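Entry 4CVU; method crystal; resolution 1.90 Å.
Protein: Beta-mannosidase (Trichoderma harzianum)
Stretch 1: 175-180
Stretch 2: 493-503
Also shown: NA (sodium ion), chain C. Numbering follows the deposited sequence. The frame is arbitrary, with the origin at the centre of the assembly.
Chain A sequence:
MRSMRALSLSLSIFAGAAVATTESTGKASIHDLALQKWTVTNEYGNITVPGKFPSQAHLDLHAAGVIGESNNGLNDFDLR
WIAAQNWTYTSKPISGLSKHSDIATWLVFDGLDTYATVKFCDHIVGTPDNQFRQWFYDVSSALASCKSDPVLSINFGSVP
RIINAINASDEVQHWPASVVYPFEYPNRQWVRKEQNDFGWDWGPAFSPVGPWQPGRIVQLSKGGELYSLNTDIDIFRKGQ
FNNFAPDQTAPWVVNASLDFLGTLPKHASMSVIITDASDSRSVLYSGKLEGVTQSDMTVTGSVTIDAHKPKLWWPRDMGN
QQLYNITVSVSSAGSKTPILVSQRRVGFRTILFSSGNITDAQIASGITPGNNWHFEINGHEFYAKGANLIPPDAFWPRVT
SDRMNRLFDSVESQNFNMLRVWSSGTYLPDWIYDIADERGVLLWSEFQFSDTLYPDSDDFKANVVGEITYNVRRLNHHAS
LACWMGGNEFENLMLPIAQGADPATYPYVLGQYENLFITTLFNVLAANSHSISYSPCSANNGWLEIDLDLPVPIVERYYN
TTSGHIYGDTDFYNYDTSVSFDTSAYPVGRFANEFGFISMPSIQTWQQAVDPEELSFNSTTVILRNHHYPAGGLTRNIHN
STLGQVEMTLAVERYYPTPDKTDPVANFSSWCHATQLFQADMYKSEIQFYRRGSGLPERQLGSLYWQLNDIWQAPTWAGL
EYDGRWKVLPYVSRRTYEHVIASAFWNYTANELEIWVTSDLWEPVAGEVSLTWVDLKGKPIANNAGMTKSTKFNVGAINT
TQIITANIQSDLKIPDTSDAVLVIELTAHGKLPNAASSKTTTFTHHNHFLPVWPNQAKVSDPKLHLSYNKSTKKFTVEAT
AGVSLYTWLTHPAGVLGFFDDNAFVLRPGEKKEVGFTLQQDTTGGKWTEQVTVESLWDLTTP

Stretch 1, residues 175-180: WPASVV
Stretch 2, residues 493-503: LMLPIAQGADP

A short turn, residues 175-180, packs against one side of the helix 493-501, and the contact is made by shape alone: no hydrogen bond crosses between the two stretches, and together they bury 294 Å². The turn begins extended, with Trp 175 at phi/psi -127/162 and Pro 176 at -57/150, and then curls through helical values at Ala 177 (-56/-39), Ser 178 (-66/-26) and Val 179 (-79/-36) before Val 180 opens to -112/18. Its curl is held by a bond from Val 179 N to Pro 176 O (3.0 Å), supplemented by weak ones from Val 180 N to Pro 176 O and to Ala 177 O (both 3.3 Å).

The helix starts earlier in the chain and is kinked at Pro 496, whose nitrogen has no bond to the preceding turn. Beyond that point the i to i-4 ladder is regular, from Ile 497 N to Leu 493 O (3.1 Å) through Ala 498 N to Met 494 O (2.9 Å) and Ala 501 N to Ile 497 O (2.8 Å) as far as Asp 502 N to Ala 498 O (3.0 Å). Asp 502 then leaves helical space at -149/77. The register runs antiparallel in sequence: Pro 176 CA lies 6.5 Å from Ala 501 CA, and Val 179 CA lies 6.1 Å from Ala 498 CA.

The residues at these two closest points on the helix are both alanines, Ala 501 and Ala 498. Val 179, chi1 t (173°), is the largest bump of the turn by area covered, 61 Å². Its CG2 lies 3.8 Å from both Ala 498 CA and Ala 498 CB, so the methyl rests directly on the helix backbone, and 4.2 Å from Ile 497 CG2. Val 179 CG1 lies 4.3 Å from Met 494 CE, and Val 179 CG2 is only a little farther from it, at 4.7 Å. Met 494 leaves the helix sideways, but its all-m side chain (-66°, -43°, -53°) curls so that its end comes nearer the turn, and its CE reaches 3.6 Å from Val 179 O and 4.1 Å from Ser 178 O.

Ser 178 points toward the helix with chi1 p (64°). Its OG sits between two methyls one helical turn apart, 3.4 Å from Ile 497 CG2 and 3.4 Å from Ala 501 CB; these are van der Waals contacts of a hydroxyl with carbon. Ile 497, itself directed toward the turn with chi1 m and chi2 t, thus touches both Ser 178 and Val 179.

At the other end of the contact, the Pro 176 ring, puckered C-gamma exo, lies against the C-terminal end of the helix, touching Ala 501 and Asp 502. Pro 176 CB meets Ala 501 CB at 3.8 Å, and Pro 176 CG meets Asp 502 CB at the same distance. With chi1 t (-166°), Asp 502 offers its CB to the proline while its carboxylate binds sodium through both oxygens, NA lying 2.6 Å from Asp 502 OD1 and 2.6 Å from Asp 502 OD2. Ala 177 and Val 180 point away from the helix.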

# COMPACT_ATOMS: atom_id res chain seq x y z
N TRP A 175 22.04 -35.46 -7.40
CA TRP A 175 22.04 -35.20 -8.83
C TRP A 175 22.96 -34.02 -9.08
O TRP A 175 23.25 -33.24 -8.14
CB TRP A 175 20.62 -34.84 -9.29
CG TRP A 175 19.62 -35.93 -9.24
CD1 TRP A 175 19.22 -36.72 -10.28
CD2 TRP A 175 18.86 -36.35 -8.10
NE1 TRP A 175 18.28 -37.61 -9.86
CE2 TRP A 175 18.03 -37.41 -8.53
CE3 TRP A 175 18.81 -35.95 -6.76
CZ2 TRP A 175 17.16 -38.07 -7.67
CZ3 TRP A 175 17.95 -36.61 -5.90
CH2 TRP A 175 17.13 -37.66 -6.35
N PRO A 176 23.38 -33.85 -10.34
CA PRO A 176 24.13 -32.65 -10.72
C PRO A 176 23.36 -31.38 -10.42
O PRO A 176 22.13 -31.38 -10.43
CB PRO A 176 24.34 -32.81 -12.23
CG PRO A 176 24.18 -34.26 -12.48
CD PRO A 176 23.22 -34.78 -11.46
N ALA A 177 24.10 -30.31 -10.13
CA ALA A 177 23.54 -29.04 -9.75
C ALA A 177 22.54 -28.51 -10.80
O ALA A 177 21.50 -27.99 -10.44
CB ALA A 177 24.67 -28.04 -9.52
N SER A 178 22.85 -28.69 -12.08
CA SER A 178 21.99 -28.21 -13.14
C SER A 178 20.62 -28.92 -13.18
O SER A 178 19.64 -28.35 -13.63
CB SER A 178 22.69 -28.29 -14.51
OG SER A 178 22.97 -29.62 -14.88
N VAL A 179 20.58 -30.16 -12.68
CA VAL A 179 19.37 -30.96 -12.64
C VAL A 179 18.45 -30.56 -11.47
O VAL A 179 17.23 -30.58 -11.62
CB VAL A 179 19.70 -32.47 -12.59
CG1 VAL A 179 18.46 -33.32 -12.39
CG2 VAL A 179 20.41 -32.92 -13.87
N VAL A 180 19.02 -30.18 -10.34
CA VAL A 180 18.23 -29.81 -9.13
C VAL A 180 18.34 -28.32 -8.79
O VAL A 180 18.07 -27.89 -7.68
CB VAL A 180 18.65 -30.68 -7.92
CG1 VAL A 180 18.32 -32.14 -8.18
CG2 VAL A 180 20.13 -30.52 -7.59
N LEU A 493 13.60 -31.53 -21.91
CA LEU A 493 14.44 -30.58 -21.16
C LEU A 493 15.36 -31.25 -20.10
O LEU A 493 16.57 -31.29 -20.25
CB LEU A 493 13.57 -29.51 -20.50
CG LEU A 493 14.29 -28.36 -19.77
CD1 LEU A 493 15.14 -27.57 -20.74
CD2 LEU A 493 13.30 -27.44 -19.08
N MET A 494 14.77 -31.77 -19.03
CA MET A 494 15.58 -32.22 -17.89
C MET A 494 16.41 -33.47 -18.14
O MET A 494 17.53 -33.55 -17.63
CB MET A 494 14.71 -32.42 -16.66
CG MET A 494 14.12 -31.14 -16.13
SD MET A 494 15.29 -29.77 -16.10
CE MET A 494 16.62 -30.57 -15.19
N LEU A 495 15.89 -34.42 -18.90
CA LEU A 495 16.68 -35.58 -19.27
C LEU A 495 17.92 -35.24 -20.11
O LEU A 495 19.02 -35.68 -19.81
CB LEU A 495 15.81 -36.69 -19.90
CG LEU A 495 14.89 -37.44 -18.89
CD1 LEU A 495 13.88 -38.36 -19.58
CD2 LEU A 495 15.67 -38.24 -17.88
N PRO A 496 17.76 -34.41 -21.16
CA PRO A 496 18.99 -34.03 -21.89
C PRO A 496 19.96 -33.16 -21.06
O PRO A 496 21.16 -33.26 -21.24
CB PRO A 496 18.49 -33.30 -23.13
CG PRO A 496 17.06 -33.76 -23.30
CD PRO A 496 16.53 -34.12 -21.93
N ILE A 497 19.45 -32.37 -20.12
CA ILE A 497 20.32 -31.65 -19.18
C ILE A 497 21.12 -32.68 -18.34
O ILE A 497 22.32 -32.55 -18.17
CB ILE A 497 19.53 -30.67 -18.26
CG1 ILE A 497 19.12 -29.43 -19.03
CG2 ILE A 497 20.39 -30.25 -17.07
CD1 ILE A 497 18.15 -28.55 -18.28
N ALA A 498 20.43 -33.70 -17.87
CA ALA A 498 21.08 -34.76 -17.13
C ALA A 498 22.11 -35.53 -17.98
O ALA A 498 23.19 -35.81 -17.49
CB ALA A 498 20.09 -35.67 -16.50
N GLN A 499 21.80 -35.84 -19.23
CA GLN A 499 22.78 -36.46 -20.09
C GLN A 499 24.01 -35.60 -20.28
O GLN A 499 25.12 -36.09 -20.17
CB GLN A 499 22.17 -36.86 -21.44
CG GLN A 499 23.20 -37.00 -22.58
CD GLN A 499 23.04 -38.28 -23.35
OE1 GLN A 499 23.56 -39.31 -22.94
NE2 GLN A 499 22.30 -38.24 -24.46
N GLY A 500 23.82 -34.32 -20.56
CA GLY A 500 24.91 -33.40 -20.65
C GLY A 500 25.71 -33.25 -19.37
O GLY A 500 26.90 -33.15 -19.38
N ALA A 501 25.04 -33.17 -18.25
CA ALA A 501 25.68 -32.81 -17.00
C ALA A 501 26.46 -33.98 -16.41
O ALA A 501 27.48 -33.77 -15.77
CB ALA A 501 24.66 -32.32 -16.00
N ASP A 502 25.98 -35.21 -16.59
CA ASP A 502 26.66 -36.41 -16.06
C ASP A 502 26.43 -37.61 -16.96
O ASP A 502 25.61 -38.45 -16.65
CB ASP A 502 26.15 -36.71 -14.64
CG ASP A 502 27.03 -37.72 -13.88
OD1 ASP A 502 27.77 -38.52 -14.50
OD2 ASP A 502 26.96 -37.71 -12.64
N PRO A 503 27.15 -37.67 -18.10
CA PRO A 503 26.96 -38.70 -19.11
C PRO A 503 27.07 -40.13 -18.57
O PRO A 503 26.32 -41.01 -18.99
CB PRO A 503 28.09 -38.44 -20.11
CG PRO A 503 28.52 -37.05 -19.90
CD PRO A 503 28.11 -36.63 -18.52
NA NA C . 28.22 -39.93 -12.34